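Serine protease pet (Escherichia coli, PDB 4OM9) acts as a secreted serine protease and enterotoxin of enteroaggregative E. coli, an autotransporter passenger domain that probably cleaves alpha-fodrin in host cells. Local coordinates at residues Val465-Asn469 with His485-Gln491; Thr54-Ala58 with Tyr166-Leu171; Arg106-Tyr110 with Gly338-Asp342; Val111-Arg115 with Tyr398-Pro403. All coordinates share one frame. Residues are numbered along the deposited sequence.

Contact 1 of 4, residues Val465-Asn469 with His485-Gln491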
loop_
_atom_site.group_PDB
_atom_site.type_symbol
_atom_site.label_atom_id
_atom_site.label_comp_id
_atom_site.label_asym_id
_atom_site.label_seq_id
_atom_site.Cartn_x
_atom_site.Cartn_y
_atom_site.Cartn_z
ATOM N N VAL A 465 -18.082 -7.984 -4.159
ATOM C CA VAL A 465 -17.306 -9.079 -3.596
ATOM C C VAL A 465 -17.988 -9.515 -2.337
ATOM O O VAL A 465 -18.015 -8.769 -1.364
ATOM C CB VAL A 465 -15.863 -8.678 -3.264
ATOM C CG1 VAL A 465 -15.088 -9.894 -2.772
ATOM C CG2 VAL A 465 -15.201 -8.027 -4.461
ATOM N N ASN A 466 -18.564 -10.708 -2.345
ATOM C CA ASN A 466 -19.414 -11.104 -1.230
ATOM C C ASN A 466 -18.983 -12.404 -0.578
ATOM O O ASN A 466 -19.798 -13.247 -0.257
ATOM C CB ASN A 466 -20.882 -11.184 -1.677
ATOM C CG ASN A 466 -21.089 -12.100 -2.830
ATOM O OD1 ASN A 466 -20.145 -12.760 -3.277
ATOM N ND2 ASN A 466 -22.330 -12.171 -3.335
ATOM N N ASN A 467 -17.684 -12.543 -0.364
ATOM C CA ASN A 467 -17.169 -13.590 0.502
ATOM C C ASN A 467 -17.858 -13.644 1.877
ATOM O O ASN A 467 -18.221 -12.608 2.468
ATOM C CB ASN A 467 -15.676 -13.394 0.695
ATOM C CG ASN A 467 -15.350 -12.023 1.222
ATOM O OD1 ASN A 467 -15.583 -11.022 0.541
ATOM N ND2 ASN A 467 -14.808 -11.962 2.447
ATOM N N GLN A 468 -18.022 -14.860 2.387
ATOM C CA GLN A 468 -18.666 -15.075 3.673
ATOM C C GLN A 468 -17.639 -15.442 4.743
ATOM O O GLN A 468 -17.958 -15.552 5.930
ATOM C CB GLN A 468 -19.727 -16.164 3.554
ATOM C CG GLN A 468 -20.821 -15.843 2.543
ATOM C CD GLN A 468 -21.924 -16.890 2.525
ATOM O OE1 GLN A 468 -21.980 -17.736 1.633
ATOM N NE2 GLN A 468 -22.806 -16.838 3.518
ATOM N N ASN A 469 -16.402 -15.642 4.308
ATOM C CA ASN A 469 -15.328 -15.959 5.219
ATOM C C ASN A 469 -14.166 -15.054 4.936
ATOM O O ASN A 469 -14.195 -14.288 3.969
ATOM C CB ASN A 469 -14.893 -17.415 5.086
ATOM C CG ASN A 469 -16.061 -18.359 4.919
ATOM O OD1 ASN A 469 -16.200 -19.022 3.880
ATOM N ND2 ASN A 469 -16.911 -18.435 5.944
ATOM N N HIS A 485 -19.447 -4.664 -0.702
ATOM C CA HIS A 485 -19.329 -5.901 0.064
ATOM C C HIS A 485 -20.632 -6.068 0.876
ATOM O O HIS A 485 -20.660 -5.758 2.053
ATOM C CB HIS A 485 -18.076 -5.836 0.947
ATOM C CG HIS A 485 -17.830 -7.048 1.788
ATOM N ND1 HIS A 485 -17.911 -8.332 1.299
ATOM C CD2 HIS A 485 -17.454 -7.167 3.082
ATOM C CE1 HIS A 485 -17.613 -9.189 2.256
ATOM N NE2 HIS A 485 -17.330 -8.509 3.350
ATOM N N HIS A 486 -21.710 -6.513 0.215
ATOM C CA HIS A 486 -23.046 -6.644 0.818
ATOM C C HIS A 486 -23.441 -8.090 1.104
ATOM O O HIS A 486 -23.325 -8.968 0.241
ATOM C CB HIS A 486 -24.114 -6.048 -0.091
ATOM C CG HIS A 486 -23.937 -4.592 -0.384
ATOM N ND1 HIS A 486 -24.779 -3.905 -1.222
ATOM C CD2 HIS A 486 -23.019 -3.698 0.065
ATOM C CE1 HIS A 486 -24.399 -2.633 -1.279
ATOM N NE2 HIS A 486 -23.335 -2.486 -0.513
ATOM N N LEU A 487 -23.932 -8.342 2.307
ATOM C CA LEU A 487 -24.512 -9.644 2.606
ATOM C C LEU A 487 -25.919 -9.446 3.146
ATOM O O LEU A 487 -26.233 -8.381 3.676
ATOM C CB LEU A 487 -23.638 -10.424 3.581
ATOM C CG LEU A 487 -22.466 -11.106 2.869
ATOM C CD1 LEU A 487 -21.539 -11.760 3.843
ATOM C CD2 LEU A 487 -23.018 -12.147 1.921
ATOM N N ASP A 488 -26.765 -10.463 2.981
ATOM C CA ASP A 488 -28.186 -10.369 3.317
ATOM C C ASP A 488 -28.439 -10.377 4.812
ATOM O O ASP A 488 -29.435 -9.834 5.294
ATOM C CB ASP A 488 -28.963 -11.521 2.673
ATOM C CG ASP A 488 -29.301 -11.255 1.227
ATOM O OD1 ASP A 488 -29.150 -10.095 0.791
ATOM O OD2 ASP A 488 -29.732 -12.200 0.527
ATOM N N THR A 489 -27.535 -11.030 5.525
ATOM C CA THR A 489 -27.618 -11.178 6.965
ATOM C C THR A 489 -26.279 -10.780 7.608
ATOM O O THR A 489 -25.200 -11.038 7.053
ATOM C CB THR A 489 -28.022 -12.627 7.327
ATOM O OG1 THR A 489 -29.390 -12.639 7.753
ATOM C CG2 THR A 489 -27.163 -13.205 8.427
ATOM N N LYS A 490 -26.368 -10.114 8.755
ATOM C CA LYS A 490 -25.203 -9.671 9.501
ATOM C C LYS A 490 -24.282 -10.845 9.797
ATOM O O LYS A 490 -24.678 -11.786 10.486
ATOM C CB LYS A 490 -25.648 -8.994 10.807
ATOM C CG LYS A 490 -24.558 -8.267 11.575
ATOM C CD LYS A 490 -25.117 -7.792 12.920
ATOM C CE LYS A 490 -24.214 -6.769 13.587
ATOM N NZ LYS A 490 -22.769 -7.014 13.344
ATOM N N GLN A 491 -23.064 -10.786 9.253
ATOM C CA GLN A 491 -22.075 -11.860 9.380
ATOM C C GLN A 491 -20.697 -11.280 9.726
ATOM O O GLN A 491 -19.993 -10.763 8.857
ATOM C CB GLN A 491 -21.991 -12.692 8.080
ATOM C CG GLN A 491 -23.222 -13.534 7.792
ATOM C CD GLN A 491 -23.264 -14.052 6.354
ATOM O OE1 GLN A 491 -22.250 -14.491 5.807
ATOM N NE2 GLN A 491 -24.445 -13.994 5.735
#

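Contact 2 of 4, residues Thr54-Ala58 with Tyr166-Leu171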
loop_
_atom_site.group_PDB
_atom_site.type_symbol
_atom_site.label_atom_id
_atom_site.label_comp_id
_atom_site.label_asym_id
_atom_site.label_seq_id
_atom_site.Cartn_x
_atom_site.Cartn_y
_atom_site.Cartn_z
ATOM N N THR A 54 13.154 -20.723 -16.580
ATOM C CA THR A 54 12.315 -21.861 -16.238
ATOM C C THR A 54 12.257 -22.035 -14.723
ATOM O O THR A 54 13.214 -21.721 -14.026
ATOM C CB THR A 54 12.852 -23.165 -16.852
ATOM O OG1 THR A 54 14.191 -23.389 -16.382
ATOM C CG2 THR A 54 12.860 -23.107 -18.409
ATOM N N ALA A 55 11.142 -22.565 -14.229
ATOM C CA ALA A 55 10.971 -22.897 -12.819
ATOM C C ALA A 55 12.180 -23.624 -12.253
ATOM O O ALA A 55 12.618 -23.336 -11.139
ATOM C CB ALA A 55 9.741 -23.739 -12.631
ATOM N N ASN A 56 12.736 -24.556 -13.016
ATOM C CA ASN A 56 13.854 -25.331 -12.509
ATOM C C ASN A 56 15.205 -24.675 -12.834
ATOM O O ASN A 56 16.258 -25.196 -12.485
ATOM C CB ASN A 56 13.795 -26.766 -13.041
ATOM C CG ASN A 56 14.275 -26.882 -14.459
ATOM O OD1 ASN A 56 14.496 -25.876 -15.156
ATOM N ND2 ASN A 56 14.426 -28.133 -14.924
ATOM N N GLY A 57 15.160 -23.553 -13.544
ATOM C CA GLY A 57 16.355 -22.795 -13.849
ATOM C C GLY A 57 17.209 -23.262 -15.021
ATOM O O GLY A 57 18.089 -22.518 -15.454
ATOM N N ALA A 58 16.947 -24.449 -15.572
ATOM C CA ALA A 58 17.890 -25.001 -16.525
ATOM C C ALA A 58 17.744 -24.410 -17.935
ATOM O O ALA A 58 18.586 -24.652 -18.802
ATOM C CB ALA A 58 17.770 -26.510 -16.567
ATOM N N TYR A 166 16.680 -28.967 -8.964
ATOM C CA TYR A 166 15.580 -28.553 -9.834
ATOM C C TYR A 166 14.284 -28.163 -9.091
ATOM O O TYR A 166 13.208 -28.140 -9.696
ATOM C CB TYR A 166 15.280 -29.657 -10.866
ATOM C CG TYR A 166 16.462 -29.943 -11.777
ATOM C CD1 TYR A 166 17.180 -28.899 -12.366
ATOM C CD2 TYR A 166 16.879 -31.246 -12.025
ATOM C CE1 TYR A 166 18.255 -29.142 -13.189
ATOM C CE2 TYR A 166 17.966 -31.501 -12.855
ATOM C CZ TYR A 166 18.647 -30.446 -13.435
ATOM O OH TYR A 166 19.735 -30.696 -14.251
ATOM N N GLN A 167 14.401 -27.840 -7.802
ATOM C CA GLN A 167 13.305 -27.234 -7.024
ATOM C C GLN A 167 13.117 -25.748 -7.331
ATOM O O GLN A 167 14.032 -24.949 -7.170
ATOM C CB GLN A 167 13.553 -27.397 -5.519
ATOM C CG GLN A 167 13.515 -28.829 -5.037
ATOM C CD GLN A 167 12.212 -29.536 -5.405
ATOM O OE1 GLN A 167 11.125 -29.167 -4.931
ATOM N NE2 GLN A 167 12.317 -30.553 -6.259
ATOM N N ALA A 168 11.913 -25.389 -7.745
ATOM C CA ALA A 168 11.569 -24.011 -8.075
ATOM C C ALA A 168 11.667 -23.094 -6.851
ATOM O O ALA A 168 12.142 -21.950 -6.957
ATOM C CB ALA A 168 10.141 -23.957 -8.695
ATOM N N ASP A 169 11.214 -23.583 -5.694
ATOM C CA ASP A 169 11.359 -22.822 -4.446
ATOM C C ASP A 169 12.831 -22.426 -4.196
ATOM O O ASP A 169 13.132 -21.365 -3.645
ATOM C CB ASP A 169 10.851 -23.631 -3.254
ATOM C CG ASP A 169 9.365 -23.940 -3.324
ATOM O OD1 ASP A 169 8.588 -23.123 -3.861
ATOM O OD2 ASP A 169 8.980 -25.019 -2.830
ATOM N N LEU A 170 13.751 -23.293 -4.593
ATOM C CA LEU A 170 15.164 -23.080 -4.283
ATOM C C LEU A 170 15.915 -22.352 -5.387
ATOM O O LEU A 170 17.139 -22.273 -5.366
ATOM C CB LEU A 170 15.833 -24.414 -3.993
ATOM C CG LEU A 170 15.240 -25.103 -2.775
ATOM C CD1 LEU A 170 15.853 -26.477 -2.603
ATOM C CD2 LEU A 170 15.498 -24.229 -1.541
ATOM N N LEU A 171 15.190 -21.831 -6.363
ATOM C CA LEU A 171 15.823 -21.034 -7.401
ATOM C C LEU A 171 16.703 -19.959 -6.761
ATOM O O LEU A 171 16.216 -19.099 -6.033
ATOM C CB LEU A 171 14.774 -20.406 -8.329
ATOM C CG LEU A 171 15.354 -19.788 -9.602
ATOM C CD1 LEU A 171 15.728 -20.867 -10.649
ATOM C CD2 LEU A 171 14.418 -18.754 -10.168
HETATM O O HOH W 1 11.062 -20.874 -9.666
#

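Contact 3 of 4, residues Arg106-Tyr110 with Gly338-Asp342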
loop_
_atom_site.group_PDB
_atom_site.type_symbol
_atom_site.label_atom_id
_atom_site.label_comp_id
_atom_site.label_asym_id
_atom_site.label_seq_id
_atom_site.Cartn_x
_atom_site.Cartn_y
_atom_site.Cartn_z
ATOM N N ARG A 106 12.690 -25.046 -29.705
ATOM C CA ARG A 106 11.316 -24.738 -30.054
ATOM C C ARG A 106 10.406 -25.510 -29.111
ATOM O O ARG A 106 10.433 -26.746 -29.083
ATOM C CB ARG A 106 11.010 -25.110 -31.518
ATOM C CG ARG A 106 9.513 -25.069 -31.894
ATOM C CD ARG A 106 9.034 -23.671 -32.337
ATOM N NE ARG A 106 7.582 -23.642 -32.499
ATOM C CZ ARG A 106 6.887 -22.705 -33.143
ATOM N NH1 ARG A 106 7.495 -21.674 -33.716
ATOM N NH2 ARG A 106 5.556 -22.805 -33.208
ATOM N N LEU A 107 9.579 -24.794 -28.366
ATOM C CA LEU A 107 8.645 -25.429 -27.458
ATOM C C LEU A 107 7.332 -25.737 -28.178
ATOM O O LEU A 107 6.983 -25.073 -29.152
ATOM C CB LEU A 107 8.419 -24.532 -26.239
ATOM C CG LEU A 107 9.630 -24.269 -25.322
ATOM C CD1 LEU A 107 9.318 -23.189 -24.296
ATOM C CD2 LEU A 107 10.098 -25.554 -24.626
ATOM N N ASN A 108 6.604 -26.740 -27.700
ATOM C CA ASN A 108 5.348 -27.158 -28.339
ATOM C C ASN A 108 4.249 -26.064 -28.398
ATOM O O ASN A 108 3.424 -26.093 -29.305
ATOM C CB ASN A 108 4.778 -28.391 -27.630
ATOM C CG ASN A 108 4.442 -28.110 -26.189
ATOM O OD1 ASN A 108 5.158 -27.368 -25.519
ATOM N ND2 ASN A 108 3.333 -28.671 -25.707
ATOM N N LYS A 109 4.259 -25.118 -27.449
ATOM C CA LYS A 109 3.270 -24.020 -27.410
ATOM C C LYS A 109 3.885 -22.664 -27.072
ATOM O O LYS A 109 4.994 -22.599 -26.560
ATOM C CB LYS A 109 2.157 -24.324 -26.398
ATOM C CG LYS A 109 1.139 -25.363 -26.873
ATOM C CD LYS A 109 0.152 -25.681 -25.758
ATOM C CE LYS A 109 -1.281 -25.313 -26.143
ATOM N NZ LYS A 109 -2.184 -25.396 -24.950
ATOM N N TYR A 110 3.167 -21.583 -27.373
ATOM C CA TYR A 110 3.666 -20.242 -27.077
ATOM C C TYR A 110 3.687 -20.018 -25.570
ATOM O O TYR A 110 2.700 -20.295 -24.885
ATOM C CB TYR A 110 2.806 -19.149 -27.729
ATOM C CG TYR A 110 2.739 -19.181 -29.230
ATOM C CD1 TYR A 110 3.760 -19.754 -29.986
ATOM C CD2 TYR A 110 1.638 -18.638 -29.902
ATOM C CE1 TYR A 110 3.672 -19.786 -31.384
ATOM C CE2 TYR A 110 1.549 -18.654 -31.273
ATOM C CZ TYR A 110 2.560 -19.235 -32.027
ATOM O OH TYR A 110 2.447 -19.257 -33.416
ATOM N N GLY A 338 -3.585 -25.475 -31.870
ATOM C CA GLY A 338 -2.172 -25.348 -32.182
ATOM C C GLY A 338 -1.349 -24.738 -31.060
ATOM O O GLY A 338 -1.678 -24.866 -29.887
ATOM N N ALA A 339 -0.273 -24.058 -31.447
ATOM C CA ALA A 339 0.694 -23.476 -30.520
ATOM C C ALA A 339 0.091 -22.299 -29.768
ATOM O O ALA A 339 0.486 -21.992 -28.659
ATOM C CB ALA A 339 1.931 -23.039 -31.279
ATOM N N GLY A 340 -0.892 -21.657 -30.385
ATOM C CA GLY A 340 -1.594 -20.552 -29.765
ATOM C C GLY A 340 -1.842 -19.453 -30.776
ATOM O O GLY A 340 -1.833 -19.684 -31.986
ATOM N N ILE A 341 -2.056 -18.247 -30.274
ATOM C CA ILE A 341 -2.324 -17.105 -31.126
ATOM C C ILE A 341 -1.416 -15.960 -30.681
ATOM O O ILE A 341 -1.364 -15.641 -29.500
ATOM C CB ILE A 341 -3.808 -16.688 -31.053
ATOM C CG1 ILE A 341 -4.710 -17.855 -31.464
ATOM C CG2 ILE A 341 -4.067 -15.437 -31.894
ATOM C CD1 ILE A 341 -6.209 -17.546 -31.430
ATOM N N ASP A 342 -0.688 -15.370 -31.624
ATOM C CA ASP A 342 0.254 -14.295 -31.335
ATOM C C ASP A 342 -0.113 -13.103 -32.206
ATOM O O ASP A 342 0.125 -13.109 -33.404
ATOM C CB ASP A 342 1.700 -14.759 -31.596
ATOM C CG ASP A 342 2.756 -13.696 -31.238
ATOM O OD1 ASP A 342 2.402 -12.657 -30.645
ATOM O OD2 ASP A 342 3.964 -13.914 -31.545
#

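Contact 4 of 4, residues Val111-Arg115 with Tyr398-Pro403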
loop_
_atom_site.group_PDB
_atom_site.type_symbol
_atom_site.label_atom_id
_atom_site.label_comp_id
_atom_site.label_asym_id
_atom_site.label_seq_id
_atom_site.Cartn_x
_atom_site.Cartn_y
_atom_site.Cartn_z
ATOM N N VAL A 111 4.793 -19.497 -25.057
ATOM C CA VAL A 111 4.870 -19.217 -23.631
ATOM C C VAL A 111 4.039 -17.998 -23.234
ATOM O O VAL A 111 4.234 -16.885 -23.728
ATOM C CB VAL A 111 6.311 -19.013 -23.182
ATOM C CG1 VAL A 111 6.359 -18.601 -21.685
ATOM C CG2 VAL A 111 7.078 -20.290 -23.408
ATOM N N VAL A 112 3.121 -18.215 -22.311
ATOM C CA VAL A 112 2.206 -17.167 -21.914
ATOM C C VAL A 112 2.780 -16.321 -20.755
ATOM O O VAL A 112 2.486 -15.133 -20.659
ATOM C CB VAL A 112 0.835 -17.794 -21.550
ATOM C CG1 VAL A 112 0.032 -16.921 -20.635
ATOM C CG2 VAL A 112 0.050 -18.072 -22.809
ATOM N N GLU A 113 3.625 -16.916 -19.917
ATOM C CA GLU A 113 4.042 -16.272 -18.641
ATOM C C GLU A 113 5.072 -15.153 -18.746
ATOM O O GLU A 113 5.087 -14.262 -17.905
ATOM C CB GLU A 113 4.588 -17.320 -17.661
ATOM C CG GLU A 113 3.539 -18.322 -17.155
ATOM C CD GLU A 113 2.981 -19.249 -18.253
ATOM O OE1 GLU A 113 3.531 -19.280 -19.382
ATOM O OE2 GLU A 113 1.977 -19.940 -17.969
ATOM N N THR A 114 5.958 -15.209 -19.737
ATOM C CA THR A 114 7.014 -14.206 -19.849
ATOM C C THR A 114 7.217 -13.814 -21.292
ATOM O O THR A 114 6.936 -14.604 -22.196
ATOM C CB THR A 114 8.351 -14.702 -19.249
ATOM O OG1 THR A 114 9.421 -13.848 -19.680
ATOM C CG2 THR A 114 8.656 -16.127 -19.669
ATOM N N ARG A 115 7.683 -12.590 -21.528
ATOM C CA ARG A 115 7.949 -12.170 -22.899
ATOM C C ARG A 115 9.357 -12.587 -23.325
ATOM O O ARG A 115 9.744 -12.393 -24.485
ATOM C CB ARG A 115 7.752 -10.665 -23.074
ATOM C CG ARG A 115 6.296 -10.265 -23.351
ATOM C CD ARG A 115 5.455 -10.378 -22.106
ATOM N NE ARG A 115 5.888 -9.397 -21.110
ATOM C CZ ARG A 115 5.761 -9.533 -19.788
ATOM N NH1 ARG A 115 5.222 -10.625 -19.253
ATOM N NH2 ARG A 115 6.199 -8.569 -18.994
ATOM N N TYR A 398 -6.979 -17.692 -17.422
ATOM C CA TYR A 398 -5.724 -17.574 -16.675
ATOM C C TYR A 398 -4.946 -16.396 -17.225
ATOM O O TYR A 398 -4.643 -16.339 -18.414
ATOM C CB TYR A 398 -4.944 -18.876 -16.763
ATOM C CG TYR A 398 -3.461 -18.928 -16.390
ATOM C CD1 TYR A 398 -2.482 -18.692 -17.350
ATOM C CD2 TYR A 398 -3.045 -19.351 -15.115
ATOM C CE1 TYR A 398 -1.135 -18.819 -17.047
ATOM C CE2 TYR A 398 -1.691 -19.463 -14.787
ATOM C CZ TYR A 398 -0.740 -19.198 -15.771
ATOM O OH TYR A 398 0.601 -19.321 -15.524
ATOM N N VAL A 399 -4.692 -15.423 -16.354
ATOM C CA VAL A 399 -4.014 -14.194 -16.726
ATOM C C VAL A 399 -2.633 -14.189 -16.090
ATOM O O VAL A 399 -2.509 -14.261 -14.860
ATOM C CB VAL A 399 -4.811 -12.975 -16.282
ATOM C CG1 VAL A 399 -4.224 -11.688 -16.853
ATOM C CG2 VAL A 399 -6.272 -13.151 -16.700
ATOM N N ALA A 400 -1.599 -14.128 -16.920
ATOM C CA ALA A 400 -0.230 -14.203 -16.416
ATOM C C ALA A 400 0.700 -13.123 -16.972
ATOM O O ALA A 400 0.523 -12.635 -18.094
ATOM C CB ALA A 400 0.356 -15.583 -16.712
ATOM N N GLY A 401 1.677 -12.728 -16.154
ATOM C CA GLY A 401 2.887 -12.119 -16.676
ATOM C C GLY A 401 2.944 -10.615 -16.645
ATOM O O GLY A 401 4.014 -10.024 -16.831
ATOM N N GLY A 402 1.793 -9.983 -16.458
ATOM C CA GLY A 402 1.769 -8.540 -16.253
ATOM C C GLY A 402 0.970 -7.678 -17.218
ATOM O O GLY A 402 0.107 -6.915 -16.799
ATOM N N PRO A 403 1.274 -7.760 -18.523
ATOM C CA PRO A 403 0.756 -6.702 -19.387
ATOM C C PRO A 403 -0.502 -7.068 -20.170
ATOM O O PRO A 403 -0.878 -6.293 -21.039
ATOM C CB PRO A 403 1.920 -6.463 -20.343
ATOM C CG PRO A 403 2.507 -7.843 -20.512
ATOM C CD PRO A 403 2.212 -8.632 -19.244
#

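Contact 1 of 4, residues Val465-Asn469 with His485-Gln491
The backbone carbonyl that ends strand 461-465 is taken up by a histidine of the next coil. His485 ND1 donates to Val465 O at 2.7 Å, nearly in the plane of the ring. The CA of His485 also lies 3.5 Å from Val465 O, in a CA-H...O contact. The other ring nitrogen, NE2, donates to Ala494 O. With both nitrogens facing carbonyls, the ring is probably doubly protonated. The setting is the parallel beta-helix of the passenger domain. Strands 461-465 and 481-486 are parallel neighbours on successive coils, and each strand gives way to a loop here. Asn467 ND2 donates to Asn469 O at 2.8 Å, within its own loop. Asn467 OD1 is buried and has no hydrogen-bond partner in the model. Its neighbour across the contact is His485 CE1, 3.2 Å from Asn467 OD1. Further out, Gln468 NE2 makes a weak hydrogen bond to Gln491 OE1 at 3.3 Å. Between the two polar links sits Leu487, whose CD1 lies 3.7 Å from Asn467 O.

Contact 2 of 4, residues Thr54-Ala58 with Tyr166-Leu171
This is a loop-to-loop contact within the protease domain, made by van der Waals packing and one water, with no direct hydrogen bond between the segments. Residues 54-58 lead into strand 60-63 and residues 166-171 lead into strand 172-185. Each loop contains a type I beta turn, Thr54-Gly57 on one side and Ala168-Leu171 on the other. The turns are closed by Gly57 N to Thr54 O at 2.7 Å and Leu171 N to Ala168 O at 3.1 Å. Their closest approach is Ala55 O to Ala168 CA, a CA-H...O contact of 3.3 Å. Nearby, Ala55 CB lies 4.0 Å from Ala168 CB. A water lies within hydrogen-bonding distance of Ala55 O (3.3 Å) and Ala168 O (3.1 Å). The domain belongs to the IgA1 protease family of clan PA, whose members share the chymotrypsin-like fold, and the contact joins loops that precede strands of two separate antiparallel sheets. Asn56 shapes the first loop with an Asx turn, its OD1 accepting from Ala58 N at 2.9 Å, while its ND2 donates to Ser79 O. Leu171 points toward the first turn, its CD1 3.8 Å from Gly57 CA. A CB on Gly57 would come tight against that methyl, and the residue also has positive phi. Tyr166 flanks the other end, with CE1 4.3 Å from Ala58 CB.

Contact 3 of 4, residues Arg106-Tyr110 with Gly338-Asp342
Here the protease domain rests on the parallel beta-helix. The chain leaving strand 102-107 meets the turn just before strand 341-343 of the beta-helix. Tyr110 is the main side chain. Its CA-to-CB bond points toward the turn, and with chi1 in the m well the ring lies along Ala339 and Gly340. Ala339 CB sits over the ring face, 4.0 Å from the centroid, in a CH-pi contact. Gly340 is hemmed in by the same ring: a CB there would lie tight against Tyr110 CD2, and its backbone angles alone call for glycine. Asp342 points toward the first segment, with CB 3.9 Å from Tyr110 CE2. Arg106 starts out sideways, but its end comes nearer. Its NH2 lies 4.1 Å from Ala339 CB and bonds to Tyr313 O, while NH1 forms a salt bridge with Asp294. Lys109 runs past Gly338 to pair with Asp359 and Ala360 O. One direct hydrogen bond joins the backbones, Tyr110 N to Ala339 O, at 3.0 Å and almost straight (178°).

Contact 4 of 4, residues Val111-Arg115 with Tyr398-Pro403
Two hydrogen bonds, from Tyr398 to Glu113 and from Arg115 to Gly401, hold the loop 111-115 to a beta-helix coil at residues 398-403. Tyr398 OH donates to Glu113 OE2 at 2.9 Å. Glu113 has further partners: OE1 accepts from Tyr90 OH, and OE2 also meets Thr88 OG1. Tyr398 OH in turn accepts from Ser87 N. In the second bond, Arg115 NH1 donates to Gly401 O at 2.8 Å, with an angle of 139°. The carbonyl lies near the guanidinium plane, while Pro403 CD sits over one face, 3.6 Å from Arg115 NH1.

Apolar contacts fill the middle. Val112 CG1 is 4.2 Å from Tyr398 CE1 and also 4.2 Å from Ala400 CB. Both Val112 and Ala400 point their CB atoms toward the opposite segment.

Backbone closeness is greatest at Gly401, whose CA is 3.3 Å from Glu113 O. A CB on Gly401 would clash with that oxygen, and the backbone angles at Gly401 and Gly402 each call for glycine. The coil is part of the parallel beta-helix, where strand 397-399 lies between 379-381 and 422-424. The loop follows strand 102-107 of the protease domain.

The chemistry implies a junction of mixed character: a shared network between buried Tyr398 and the partly exposed Glu113, a small apolar patch, and an arginine to carbonyl link at the exposed edge.

How the contacts relate
Contacts 3 and 4 both join the protease domain to the beta-helix. They use adjoining stretches of chain, 106-110 and 111-115, and reach the same parallel sheet at strands 341-343 and 397-399, with centres about 13 Å apart. Contact 3 is the buried one and relies on an aromatic face and a backbone bond. Contacts 1, 2 and 4 are partly buried. Contact 4 relies on side-chain hydrogen bonds. Contact 2 stays within the protease domain, its nearest atoms about 7 Å from either of them, and has a water where they have direct bonds. Contact 1, centred about 32 Å from contact 4, joins successive coils of one domain, and its main bond comes from a histidine.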